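PDB 2J4X: mitogen from Streptococcus dysgalactiae, which binds a zinc ion and, as a bacterial superantigen of the staphylococcal and streptococcal toxin family, probably acts as a T-cell-stimulating toxin. Local coordinates for residues D17-T22 and V72-L77; G31-F36 and S55-P60; S100-L105 and F130-V135. One frame throughout, in Å; residues are numbered along the deposited sequence.

Contact 1: D17-T22 and V72-L77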
ATOM      1  N   ASP A  17       0.722   8.119  -8.475  1.00 33.83           N
ATOM      2  CA  ASP A  17       0.333   8.835  -7.262  1.00 33.45           C
ATOM      3  C   ASP A  17      -0.717   8.061  -6.509  1.00 32.66           C
ATOM      4  O   ASP A  17      -1.242   7.063  -7.002  1.00 31.82           O
ATOM      5  CB  ASP A  17      -0.202  10.223  -7.597  1.00 34.93           C
ATOM      6  CG  ASP A  17       0.752  11.019  -8.489  1.00 37.49           C
ATOM      7  OD1 ASP A  17       1.985  10.867  -8.340  1.00 38.20           O
ATOM      8  OD2 ASP A  17       0.269  11.804  -9.334  1.00 40.10           O
ATOM      9  N   VAL A  18      -1.020   8.516  -5.306  1.00 31.80           N
ATOM     10  CA  VAL A  18      -2.013   7.845  -4.497  1.00 31.46           C
ATOM     11  C   VAL A  18      -3.100   8.833  -4.117  1.00 32.22           C
ATOM     12  O   VAL A  18      -2.934  10.046  -4.298  1.00 31.87           O
ATOM     13  CB  VAL A  18      -1.378   7.266  -3.200  1.00 30.87           C
ATOM     14  CG1 VAL A  18      -0.172   6.377  -3.556  1.00 27.32           C
ATOM     15  CG2 VAL A  18      -0.976   8.394  -2.259  1.00 29.75           C
ATOM     16  N   ILE A  19      -4.228   8.305  -3.648  1.00 31.08           N
ATOM     17  CA  ILE A  19      -5.323   9.123  -3.151  1.00 31.29           C
ATOM     18  C   ILE A  19      -5.158   8.941  -1.652  1.00 30.88           C
ATOM     19  O   ILE A  19      -4.970   7.827  -1.190  1.00 31.98           O
ATOM     20  CB  ILE A  19      -6.707   8.583  -3.547  1.00 32.63           C
ATOM     21  CG1 ILE A  19      -6.950   8.749  -5.059  1.00 34.94           C
ATOM     22  CG2 ILE A  19      -7.758   9.293  -2.749  1.00 30.98           C
ATOM     23  CD1 ILE A  19      -7.038  10.200  -5.556  1.00 36.95           C
ATOM     24  N   ASN A  20      -5.179  10.027  -0.897  1.00 30.53           N
ATOM     25  CA  ASN A  20      -5.018   9.958   0.551  1.00 31.73           C
ATOM     26  C   ASN A  20      -5.994  11.000   1.113  1.00 33.46           C
ATOM     27  O   ASN A  20      -5.630  12.147   1.392  1.00 33.77           O
ATOM     28  CB  ASN A  20      -3.546  10.256   0.914  1.00 31.81           C
ATOM     29  CG  ASN A  20      -3.277  10.266   2.412  1.00 31.86           C
ATOM     30  OD1 ASN A  20      -3.890   9.523   3.170  1.00 34.33           O
ATOM     31  ND2 ASN A  20      -2.334  11.101   2.840  1.00 32.78           N
ATOM     32  N   LYS A  21      -7.253  10.598   1.257  1.00 33.77           N
ATOM     33  CA  LYS A  21      -8.271  11.520   1.737  1.00 34.94           C
ATOM     34  C   LYS A  21      -9.064  10.963   2.900  1.00 34.65           C
ATOM     35  O   LYS A  21      -9.114   9.763   3.107  1.00 35.85           O
ATOM     36  CB  LYS A  21      -9.196  11.882   0.568  1.00 36.71           C
ATOM     37  CG  LYS A  21      -8.431  12.178  -0.717  1.00 37.36           C
ATOM     38  CD  LYS A  21      -9.306  12.724  -1.798  1.00 39.55           C
ATOM     39  CE  LYS A  21      -9.525  14.195  -1.601  1.00 43.55           C
ATOM     40  NZ  LYS A  21      -8.262  14.958  -1.799  1.00 46.16           N
ATOM     41  N   THR A  22      -9.673  11.847   3.673  1.00 35.53           N
ATOM     42  CA  THR A  22     -10.463  11.419   4.817  1.00 38.19           C
ATOM     43  C   THR A  22     -11.900  11.924   4.691  1.00 39.54           C
ATOM     44  O   THR A  22     -12.170  12.844   3.916  1.00 41.16           O
ATOM     45  CB  THR A  22      -9.851  11.937   6.138  1.00 38.42           C
ATOM     46  OG1 THR A  22     -10.088  13.343   6.276  1.00 38.53           O
ATOM     47  CG2 THR A  22      -8.347  11.690   6.141  1.00 40.00           C
ATOM     48  N   VAL A  72     -15.919   7.325   4.306  1.00 37.13           N
ATOM     49  CA  VAL A  72     -14.764   6.444   4.211  1.00 36.77           C
ATOM     50  C   VAL A  72     -13.442   7.220   4.035  1.00 36.26           C
ATOM     51  O   VAL A  72     -13.402   8.256   3.355  1.00 35.90           O
ATOM     52  CB  VAL A  72     -14.984   5.445   3.012  1.00 36.48           C
ATOM     53  CG1 VAL A  72     -13.713   4.675   2.683  1.00 36.15           C
ATOM     54  CG2 VAL A  72     -16.088   4.461   3.376  1.00 36.28           C
ATOM     55  N   ASP A  73     -12.375   6.740   4.686  1.00 34.97           N
ATOM     56  CA  ASP A  73     -11.037   7.338   4.536  1.00 32.71           C
ATOM     57  C   ASP A  73     -10.376   6.492   3.452  1.00 31.70           C
ATOM     58  O   ASP A  73     -10.494   5.262   3.438  1.00 29.16           O
ATOM     59  CB  ASP A  73     -10.208   7.240   5.818  1.00 33.49           C
ATOM     60  CG  ASP A  73     -10.671   8.202   6.898  1.00 35.26           C
ATOM     61  OD1 ASP A  73     -11.578   9.017   6.617  1.00 36.79           O
ATOM     62  OD2 ASP A  73     -10.122   8.142   8.023  1.00 34.31           O
ATOM     63  N   ILE A  74      -9.679   7.150   2.545  1.00 30.35           N
ATOM     64  CA  ILE A  74      -9.059   6.445   1.440  1.00 29.74           C
ATOM     65  C   ILE A  74      -7.566   6.647   1.313  1.00 29.45           C
ATOM     66  O   ILE A  74      -7.088   7.760   1.391  1.00 31.10           O
ATOM     67  CB  ILE A  74      -9.676   6.901   0.099  1.00 29.81           C
ATOM     68  CG1 ILE A  74     -11.199   6.853   0.183  1.00 28.94           C
ATOM     69  CG2 ILE A  74      -9.165   6.033  -1.054  1.00 29.15           C
ATOM     70  CD1 ILE A  74     -11.861   7.351  -1.065  1.00 30.20           C
ATOM     71  N   TYR A  75      -6.838   5.554   1.148  1.00 28.85           N
ATOM     72  CA  TYR A  75      -5.412   5.596   0.898  1.00 27.32           C
ATOM     73  C   TYR A  75      -5.235   4.488  -0.126  1.00 27.34           C
ATOM     74  O   TYR A  75      -5.202   3.315   0.219  1.00 26.60           O
ATOM     75  CB  TYR A  75      -4.575   5.285   2.131  1.00 28.97           C
ATOM     76  CG  TYR A  75      -3.129   5.632   1.864  1.00 31.58           C
ATOM     77  CD1 TYR A  75      -2.567   6.785   2.379  1.00 33.04           C
ATOM     78  CD2 TYR A  75      -2.361   4.874   0.975  1.00 33.16           C
ATOM     79  CE1 TYR A  75      -1.278   7.190   2.007  1.00 35.52           C
ATOM     80  CE2 TYR A  75      -1.077   5.264   0.600  1.00 33.53           C
ATOM     81  CZ  TYR A  75      -0.545   6.428   1.116  1.00 34.84           C
ATOM     82  OH  TYR A  75       0.701   6.850   0.720  1.00 37.49           O
ATOM     83  N   ALA A  76      -5.157   4.855  -1.398  1.00 27.70           N
ATOM     84  CA  ALA A  76      -5.007   3.863  -2.439  1.00 27.48           C
ATOM     85  C   ALA A  76      -4.175   4.373  -3.592  1.00 28.37           C
ATOM     86  O   ALA A  76      -4.192   5.555  -3.904  1.00 30.59           O
ATOM     87  CB  ALA A  76      -6.364   3.443  -2.938  1.00 26.94           C
ATOM     88  N   LEU A  77      -3.443   3.468  -4.225  1.00 29.31           N
ATOM     89  CA  LEU A  77      -2.619   3.799  -5.376  1.00 28.95           C
ATOM     90  C   LEU A  77      -3.576   3.963  -6.563  1.00 31.71           C
ATOM     91  O   LEU A  77      -4.522   3.192  -6.704  1.00 32.63           O
ATOM     92  CB  LEU A  77      -1.624   2.654  -5.642  1.00 26.62           C
ATOM     93  CG  LEU A  77      -0.586   2.688  -6.770  1.00 25.01           C
ATOM     94  CD1 LEU A  77       0.510   3.716  -6.530  1.00 23.14           C
ATOM     95  CD2 LEU A  77       0.025   1.330  -6.842  1.00 26.55           C
TER
HETATM   96  O   HOH W   1      -6.275   8.519   4.289  1.00 35.35           O

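Contact 2: G31-F36 and S55-P60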
ATOM      1  N   GLY A  31     -21.809  -2.037  -9.070  1.00 57.18           N
ATOM      2  CA  GLY A  31     -21.074  -3.253  -9.379  1.00 57.18           C
ATOM      3  C   GLY A  31     -20.186  -3.724  -8.249  1.00 57.61           C
ATOM      4  O   GLY A  31     -20.633  -4.379  -7.306  1.00 59.09           O
ATOM      5  N   THR A  32     -18.908  -3.385  -8.358  1.00 57.23           N
ATOM      6  CA  THR A  32     -17.908  -3.739  -7.363  1.00 55.32           C
ATOM      7  C   THR A  32     -17.111  -2.459  -7.058  1.00 54.33           C
ATOM      8  O   THR A  32     -16.187  -2.453  -6.246  1.00 54.09           O
ATOM      9  CB  THR A  32     -17.019  -4.901  -7.912  1.00 54.95           C
ATOM     10  OG1 THR A  32     -17.197  -6.058  -7.083  1.00 57.07           O
ATOM     11  CG2 THR A  32     -15.558  -4.520  -7.969  1.00 53.29           C
ATOM     12  N   GLN A  33     -17.519  -1.367  -7.706  1.00 52.66           N
ATOM     13  CA  GLN A  33     -16.888  -0.062  -7.545  1.00 51.60           C
ATOM     14  C   GLN A  33     -17.674   0.792  -6.552  1.00 50.14           C
ATOM     15  O   GLN A  33     -18.897   0.863  -6.631  1.00 50.52           O
ATOM     16  CB  GLN A  33     -16.838   0.705  -8.882  1.00 51.94           C
ATOM     17  CG  GLN A  33     -16.688  -0.130 -10.158  1.00 54.27           C
ATOM     18  CD  GLN A  33     -15.422  -0.982 -10.202  1.00 56.04           C
ATOM     19  OE1 GLN A  33     -14.326  -0.494  -9.922  1.00 57.03           O
ATOM     20  NE2 GLN A  33     -15.570  -2.260 -10.572  1.00 55.64           N
ATOM     21  N   LEU A  34     -16.969   1.427  -5.618  1.00 48.44           N
ATOM     22  CA  LEU A  34     -17.586   2.330  -4.644  1.00 46.21           C
ATOM     23  C   LEU A  34     -17.100   3.709  -5.099  1.00 45.67           C
ATOM     24  O   LEU A  34     -15.903   3.993  -5.088  1.00 46.39           O
ATOM     25  CB  LEU A  34     -17.122   2.011  -3.214  1.00 43.58           C
ATOM     26  CG  LEU A  34     -17.448   0.594  -2.706  1.00 44.10           C
ATOM     27  CD1 LEU A  34     -16.928   0.439  -1.303  1.00 45.38           C
ATOM     28  CD2 LEU A  34     -18.937   0.334  -2.718  1.00 43.72           C
ATOM     29  N   ILE A  35     -18.033   4.551  -5.532  1.00 45.23           N
ATOM     30  CA  ILE A  35     -17.712   5.873  -6.049  1.00 44.06           C
ATOM     31  C   ILE A  35     -17.826   7.012  -5.050  1.00 44.75           C
ATOM     32  O   ILE A  35     -18.667   7.002  -4.143  1.00 44.90           O
ATOM     33  CB  ILE A  35     -18.570   6.163  -7.290  1.00 44.10           C
ATOM     34  CG1 ILE A  35     -18.412   4.988  -8.265  1.00 44.57           C
ATOM     35  CG2 ILE A  35     -18.165   7.490  -7.922  1.00 42.26           C
ATOM     36  CD1 ILE A  35     -18.998   5.196  -9.622  1.00 47.41           C
ATOM     37  N   PHE A  36     -16.953   7.994  -5.230  1.00 44.52           N
ATOM     38  CA  PHE A  36     -16.894   9.147  -4.355  1.00 45.07           C
ATOM     39  C   PHE A  36     -16.843  10.436  -5.171  1.00 46.95           C
ATOM     40  O   PHE A  36     -16.423  10.433  -6.320  1.00 47.60           O
ATOM     41  CB  PHE A  36     -15.629   9.066  -3.481  1.00 41.63           C
ATOM     42  CG  PHE A  36     -15.489   7.780  -2.702  1.00 38.10           C
ATOM     43  CD1 PHE A  36     -15.939   7.694  -1.382  1.00 36.10           C
ATOM     44  CD2 PHE A  36     -14.887   6.660  -3.281  1.00 37.84           C
ATOM     45  CE1 PHE A  36     -15.793   6.511  -0.635  1.00 34.76           C
ATOM     46  CE2 PHE A  36     -14.733   5.468  -2.553  1.00 35.24           C
ATOM     47  CZ  PHE A  36     -15.186   5.395  -1.226  1.00 35.52           C
ATOM     48  N   SER A  55     -13.042   6.201  -7.961  1.00 38.82           N
ATOM     49  CA  SER A  55     -13.712   4.914  -8.020  1.00 39.20           C
ATOM     50  C   SER A  55     -12.830   3.856  -7.379  1.00 38.92           C
ATOM     51  O   SER A  55     -11.713   3.616  -7.818  1.00 39.71           O
ATOM     52  CB  SER A  55     -14.010   4.519  -9.468  1.00 39.31           C
ATOM     53  OG  SER A  55     -14.601   3.230  -9.511  1.00 40.72           O
ATOM     54  N   SER A  56     -13.336   3.220  -6.334  1.00 38.79           N
ATOM     55  CA  SER A  56     -12.585   2.198  -5.644  1.00 37.23           C
ATOM     56  C   SER A  56     -13.140   0.812  -5.975  1.00 39.45           C
ATOM     57  O   SER A  56     -14.274   0.475  -5.632  1.00 40.14           O
ATOM     58  CB  SER A  56     -12.645   2.454  -4.148  1.00 35.49           C
ATOM     59  OG  SER A  56     -11.819   1.545  -3.457  1.00 35.00           O
ATOM     60  N   ASN A  57     -12.339   0.015  -6.669  1.00 40.26           N
ATOM     61  CA  ASN A  57     -12.735  -1.331  -7.028  1.00 40.81           C
ATOM     62  C   ASN A  57     -12.460  -2.150  -5.776  1.00 41.87           C
ATOM     63  O   ASN A  57     -11.352  -2.093  -5.232  1.00 41.88           O
ATOM     64  CB  ASN A  57     -11.897  -1.795  -8.229  1.00 41.04           C
ATOM     65  CG  ASN A  57     -12.027  -3.279  -8.519  1.00 42.65           C
ATOM     66  OD1 ASN A  57     -13.114  -3.855  -8.451  1.00 43.76           O
ATOM     67  ND2 ASN A  57     -10.903  -3.908  -8.864  1.00 43.19           N
ATOM     68  N   VAL A  58     -13.478  -2.870  -5.296  1.00 42.70           N
ATOM     69  CA  VAL A  58     -13.359  -3.701  -4.093  1.00 44.17           C
ATOM     70  C   VAL A  58     -13.986  -5.076  -4.343  1.00 44.45           C
ATOM     71  O   VAL A  58     -14.698  -5.243  -5.320  1.00 45.81           O
ATOM     72  CB  VAL A  58     -14.045  -3.036  -2.867  1.00 44.63           C
ATOM     73  CG1 VAL A  58     -13.305  -3.410  -1.609  1.00 46.95           C
ATOM     74  CG2 VAL A  58     -14.028  -1.527  -2.987  1.00 45.06           C
ATOM     75  N   SER A  59     -13.715  -6.053  -3.479  1.00 44.77           N
ATOM     76  CA  SER A  59     -14.255  -7.410  -3.640  1.00 46.40           C
ATOM     77  C   SER A  59     -15.743  -7.470  -3.355  1.00 48.12           C
ATOM     78  O   SER A  59     -16.251  -6.672  -2.571  1.00 48.64           O
ATOM     79  CB  SER A  59     -13.570  -8.386  -2.687  1.00 46.49           C
ATOM     80  OG  SER A  59     -13.972  -8.152  -1.350  1.00 46.11           O
ATOM     81  N   PRO A  60     -16.461  -8.437  -3.969  1.00 49.34           N
ATOM     82  CA  PRO A  60     -17.906  -8.547  -3.731  1.00 49.17           C
ATOM     83  C   PRO A  60     -18.193  -8.507  -2.227  1.00 49.60           C
ATOM     84  O   PRO A  60     -19.156  -7.878  -1.774  1.00 49.09           O
ATOM     85  CB  PRO A  60     -18.254  -9.895  -4.356  1.00 48.59           C
ATOM     86  CG  PRO A  60     -17.280  -9.987  -5.495  1.00 49.57           C
ATOM     87  CD  PRO A  60     -15.993  -9.528  -4.847  1.00 49.23           C
TER

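Contact 3: S100-L105 and F130-V135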
ATOM      1  N   SER A 100     -15.416   6.132  10.745  1.00 44.29           N
ATOM      2  CA  SER A 100     -15.792   5.866  12.135  1.00 47.16           C
ATOM      3  C   SER A 100     -14.884   4.765  12.745  1.00 48.84           C
ATOM      4  O   SER A 100     -14.902   4.533  13.957  1.00 47.42           O
ATOM      5  CB  SER A 100     -17.258   5.443  12.191  1.00 47.18           C
ATOM      6  N   ASP A 101     -14.096   4.111  11.877  1.00 51.81           N
ATOM      7  CA  ASP A 101     -13.145   3.043  12.239  1.00 53.62           C
ATOM      8  C   ASP A 101     -11.766   3.624  12.546  1.00 54.99           C
ATOM      9  O   ASP A 101     -10.798   2.883  12.829  1.00 55.93           O
ATOM     10  CB  ASP A 101     -12.968   2.036  11.090  1.00 53.41           C
ATOM     11  CG  ASP A 101     -14.041   0.971  11.066  1.00 53.42           C
ATOM     12  OD1 ASP A 101     -14.517   0.582  12.154  1.00 52.93           O
ATOM     13  OD2 ASP A 101     -14.393   0.510   9.959  1.00 54.59           O
ATOM     14  N   ARG A 102     -11.680   4.948  12.488  1.00 54.76           N
ATOM     15  CA  ARG A 102     -10.428   5.631  12.724  1.00 54.19           C
ATOM     16  C   ARG A 102     -10.168   6.117  14.148  1.00 54.30           C
ATOM     17  O   ARG A 102     -10.734   7.106  14.606  1.00 54.81           O
ATOM     18  CB  ARG A 102     -10.292   6.786  11.727  1.00 53.03           C
ATOM     19  CG  ARG A 102      -9.192   6.569  10.696  1.00 53.09           C
ATOM     20  CD  ARG A 102      -9.190   5.148  10.102  1.00 52.04           C
ATOM     21  NE  ARG A 102      -7.830   4.672   9.798  1.00 50.57           N
ATOM     22  CZ  ARG A 102      -7.041   5.163   8.837  1.00 49.69           C
ATOM     23  NH1 ARG A 102      -7.481   6.152   8.070  1.00 48.32           N
ATOM     24  NH2 ARG A 102      -5.811   4.677   8.639  1.00 45.48           N
ATOM     25  N   GLU A 103      -9.308   5.379  14.842  1.00 54.52           N
ATOM     26  CA  GLU A 103      -8.869   5.715  16.189  1.00 54.10           C
ATOM     27  C   GLU A 103      -7.459   6.251  15.908  1.00 53.00           C
ATOM     28  O   GLU A 103      -6.774   5.733  15.026  1.00 53.06           O
ATOM     29  CB  GLU A 103      -8.788   4.458  17.053  1.00 56.05           C
ATOM     30  CG  GLU A 103      -8.051   4.676  18.360  1.00 61.25           C
ATOM     31  CD  GLU A 103      -7.555   3.385  18.997  1.00 63.97           C
ATOM     32  OE1 GLU A 103      -8.395   2.561  19.427  1.00 66.07           O
ATOM     33  OE2 GLU A 103      -6.316   3.198  19.066  1.00 65.39           O
ATOM     34  N   LYS A 104      -7.029   7.290  16.621  1.00 51.68           N
ATOM     35  CA  LYS A 104      -5.704   7.850  16.375  1.00 49.71           C
ATOM     36  C   LYS A 104      -4.650   7.138  17.167  1.00 47.67           C
ATOM     37  O   LYS A 104      -4.912   6.609  18.247  1.00 47.29           O
ATOM     38  CB  LYS A 104      -5.676   9.345  16.689  1.00 51.74           C
ATOM     39  CG  LYS A 104      -6.593  10.125  15.767  1.00 54.75           C
ATOM     40  CD  LYS A 104      -6.624  11.617  16.056  1.00 56.40           C
ATOM     41  CE  LYS A 104      -7.767  12.256  15.281  1.00 57.57           C
ATOM     42  NZ  LYS A 104      -7.709  11.836  13.845  1.00 58.47           N
ATOM     43  N   LEU A 105      -3.448   7.124  16.608  1.00 45.98           N
ATOM     44  CA  LEU A 105      -2.311   6.456  17.225  1.00 45.61           C
ATOM     45  C   LEU A 105      -1.018   6.872  16.512  1.00 45.37           C
ATOM     46  O   LEU A 105      -0.876   6.708  15.303  1.00 44.78           O
ATOM     47  CB  LEU A 105      -2.485   4.928  17.133  1.00 44.99           C
ATOM     48  CG  LEU A 105      -1.434   4.045  17.810  1.00 45.29           C
ATOM     49  CD1 LEU A 105      -1.683   4.061  19.308  1.00 46.93           C
ATOM     50  CD2 LEU A 105      -1.487   2.628  17.264  1.00 44.69           C
ATOM     51  N   PHE A 130       2.862   6.501  10.930  1.00 34.31           N
ATOM     52  CA  PHE A 130       1.396   6.325  10.841  1.00 34.60           C
ATOM     53  C   PHE A 130       0.714   7.045  12.020  1.00 35.36           C
ATOM     54  O   PHE A 130       1.273   7.145  13.114  1.00 34.02           O
ATOM     55  CB  PHE A 130       1.000   4.847  10.889  1.00 31.37           C
ATOM     56  CG  PHE A 130       1.680   4.009   9.859  1.00 30.20           C
ATOM     57  CD1 PHE A 130       2.904   3.408  10.130  1.00 30.16           C
ATOM     58  CD2 PHE A 130       1.108   3.821   8.610  1.00 30.32           C
ATOM     59  CE1 PHE A 130       3.551   2.625   9.166  1.00 30.48           C
ATOM     60  CE2 PHE A 130       1.751   3.041   7.647  1.00 30.30           C
ATOM     61  CZ  PHE A 130       2.971   2.446   7.932  1.00 28.82           C
ATOM     62  N   GLN A 131      -0.493   7.541  11.792  1.00 36.74           N
ATOM     63  CA  GLN A 131      -1.199   8.228  12.854  1.00 40.85           C
ATOM     64  C   GLN A 131      -2.562   7.627  13.226  1.00 41.83           C
ATOM     65  O   GLN A 131      -3.316   8.240  14.002  1.00 42.28           O
ATOM     66  CB  GLN A 131      -1.345   9.708  12.513  1.00 43.08           C
ATOM     67  CG  GLN A 131      -2.074   9.972  11.246  1.00 47.30           C
ATOM     68  CD  GLN A 131      -1.961  11.413  10.833  1.00 50.43           C
ATOM     69  OE1 GLN A 131      -2.646  12.289  11.373  1.00 52.04           O
ATOM     70  NE2 GLN A 131      -1.079  11.677   9.872  1.00 52.22           N
ATOM     71  N   ASN A 132      -2.860   6.436  12.679  1.00 41.54           N
ATOM     72  CA  ASN A 132      -4.093   5.682  12.964  1.00 39.53           C
ATOM     73  C   ASN A 132      -3.727   4.273  13.397  1.00 38.83           C
ATOM     74  O   ASN A 132      -2.744   3.700  12.911  1.00 39.61           O
ATOM     75  CB  ASN A 132      -4.989   5.621  11.741  1.00 40.37           C
ATOM     76  CG  ASN A 132      -5.633   6.938  11.458  1.00 41.49           C
ATOM     77  OD1 ASN A 132      -6.349   7.463  12.313  1.00 44.94           O
ATOM     78  ND2 ASN A 132      -5.384   7.502  10.271  1.00 40.20           N
ATOM     79  N   LYS A 133      -4.511   3.719  14.316  1.00 37.94           N
ATOM     80  CA  LYS A 133      -4.264   2.381  14.843  1.00 37.38           C
ATOM     81  C   LYS A 133      -4.449   1.355  13.741  1.00 36.70           C
ATOM     82  O   LYS A 133      -3.791   0.306  13.718  1.00 35.45           O
ATOM     83  CB  LYS A 133      -5.240   2.093  15.978  1.00 38.80           C
ATOM     84  CG  LYS A 133      -5.053   0.743  16.637  1.00 41.73           C
ATOM     85  CD  LYS A 133      -6.011   0.581  17.797  1.00 41.76           C
ATOM     86  CE  LYS A 133      -5.421  -0.371  18.796  1.00 44.90           C
ATOM     87  NZ  LYS A 133      -4.099   0.146  19.260  1.00 47.29           N
ATOM     88  N   PHE A 134      -5.369   1.678  12.832  1.00 36.96           N
ATOM     89  CA  PHE A 134      -5.688   0.818  11.702  1.00 36.35           C
ATOM     90  C   PHE A 134      -5.306   1.474  10.395  1.00 33.46           C
ATOM     91  O   PHE A 134      -5.726   2.583  10.107  1.00 32.09           O
ATOM     92  CB  PHE A 134      -7.192   0.439  11.718  1.00 39.17           C
ATOM     93  CG  PHE A 134      -7.556  -0.492  12.860  1.00 41.96           C
ATOM     94  CD1 PHE A 134      -8.079   0.010  14.057  1.00 43.23           C
ATOM     95  CD2 PHE A 134      -7.225  -1.858  12.797  1.00 41.93           C
ATOM     96  CE1 PHE A 134      -8.250  -0.836  15.179  1.00 43.44           C
ATOM     97  CE2 PHE A 134      -7.393  -2.699  13.910  1.00 41.63           C
ATOM     98  CZ  PHE A 134      -7.902  -2.184  15.100  1.00 42.24           C
ATOM     99  N   VAL A 135      -4.455   0.796   9.632  1.00 33.76           N
ATOM    100  CA  VAL A 135      -4.034   1.288   8.322  1.00 33.11           C
ATOM    101  C   VAL A 135      -4.131   0.106   7.358  1.00 32.29           C
ATOM    102  O   VAL A 135      -3.856  -1.037   7.733  1.00 33.02           O
ATOM    103  CB  VAL A 135      -2.547   1.861   8.310  1.00 33.05           C
ATOM    104  CG1 VAL A 135      -2.339   2.826   9.476  1.00 31.44           C
ATOM    105  CG2 VAL A 135      -1.528   0.740   8.323  1.00 32.95           C
TER
HETATM  106  O   HOH W   2      -7.930   3.479  13.198  1.00 33.38           O
HETATM  107  O   HOH W   3      -0.306   4.272  13.954  1.00 28.37           O

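Contact 1: D17-T22 and V72-L77
Ile19 and Ala76 form a hydrogen-bonded pair where strand 18-21 runs antiparallel to residues 72-77, the two short axes 4.5 Å apart and at 174°. Ile19 N donates to Ala76 O at 2.8 Å and Ala76 N returns a bond to Ile19 O; Lys21 and Ile74 repeat the exchange, with Ile74 N 2.7 Å from Lys21 O. On the face bearing Ile19, Ile74 and Ala76, CG2 of Ile19 lies 3.9 Å from CG2 of Ile74, the two branched chains side by side, while the small Ala76 fits against Val92. The other face turns to helix 137-150. There CG of Asn20, anti to its backbone N (chi1 178°), lies 3.6 Å from CD1 of Tyr75. OD1 of Asn20 comes in near the ring plane, 3.1 Å from the same CD1 of Tyr75. Val18 CG2 packs 3.9 Å from Tyr75 CZ, and Ile19 O stands over one face of the Tyr75 ring, toward its rim. At the corner by Thr22, Asp73 OD1 accepts from Thr99 OG1 and Asn23 N, an acidic group suited to gathering several donors. Antiparallel pairing of a sharply turning first strand with long strand 71-84 is characteristic of the OB-fold barrel.

Contact 2: G31-F36 and S55-P60
Leu34 and Ser56 exchange two backbone hydrogen bonds, Leu34 N to Ser56 O at 2.9 Å and Ser56 N to Leu34 O at 3.0 Å, in an antiparallel pairing whose short axes meet at 161°. A third bond, from Val58 N to Thr32 O at 2.9 Å, carries the pairing past the strand ends into the loops. Between these bonds Gln33 CA points its hydrogen at Ser56 O, 3.3 Å away. A further bond from Thr32 OG1 to Val58 O is doubtful, because the model is too tight around that carbonyl.

Apolar packing occupies the face bearing Leu34 and Ser56. CD1 of Leu34 reaches CG2 of Val58 at 3.9 Å, the two side chains crossing at about a right angle, and CE2 of Phe36 brings the edge of its ring to Ser56 CB, 4.0 Å off. A serine is small enough to sit beside the phenyl ring, and the OG of this buried residue is hydrogen-bonded to Gly94 O.

Both strands belong to the OB-fold barrel: 33-36 follows 24-30 as a hairpin partner, and 53-57 pairs on its other edge in parallel with 87-98, the parallel closure known from OB folds. Helix 60-65 then follows, in the place where this fold carries its helix between the third and fourth strands. Ser59 is the N-cap, its OG accepting from Gln62 N, and Pro60, which has no amide hydrogen to offer, is well suited to the first turn.

The face bearing Gln33, Ser55 and Asn57, which Ile35 shares, is mostly polar. The Gln33 chain bends at chi2 (-60°), which turns CD; its OE1 lies 3.2 Å from Asn57 CB. Ser55 OG sits against Gln33 CB at 3.4 Å, while Asn57 ND2 is hydrogen-bonded to Asp93 OD2.

Contact 3: S100-L105 and F130-V135
The side chains of Arg102 and Asn132 cross at about a right angle as Arg102 reaches the backbone of Phe134. Its CB and CG run past the Asn132 amide, CG lying 3.7 Å from Asn132 CG; a bend at chi2 (45°) then turns CD aside. NE donates to Phe134 O at 3.0 Å and NH2 to the same oxygen at 2.6 Å, a side-on grip by two nitrogens with the carbonyl oxygen in the guanidinium plane. CZ lies 3.5 Å from Asn132 CG, with the side-chain amide over one face of the guanidinium and the planes 31° apart. Beyond, NH2 touches Val135 CG1 at 4.0 Å, and NH1 makes a long, weak ion pair with Asp73. Arginine suits this place because a flat, multiply donating tip can bind a carbonyl with its edge while its face packs.

Around it, Lys133 N donates to Glu103 O and Leu105 N to Gln131 O, the latter at 2.8 Å. Glu103 OE2 and Lys133 NZ make only a long salt bridge of 3.8 Å. The contact starts the pairing of strand 104-114 with edge strand 126-132, while Val135 and Phe130 lean on Ile140 of helix 137-150.

Contacts 1 and 2 are parts of one curled sheet, their centres 14 Å apart. They meet inside the barrel at Phe36, whose CE2 is 3.7 Å from Ile74 CD1 and whose CE1 is 3.9 Å from Val72 CB. Contact 3 lies where the chain passes from the OB-fold to the beta-grasp part, 14 Å from contact 1 between centres, and is joined to it by a long, weak ion pair, Asp73 OD2 to Arg102 NH1 at 3.3 Å. Arg143 of helix 137-150 also spans them, touching Tyr75 and making a cation-pi contact with Phe130. Contacts 2 and 3 do not touch, their nearest atoms being about 11 Å apart. The Phe130 side chain is about 10 Å from that of zinc ligand His201.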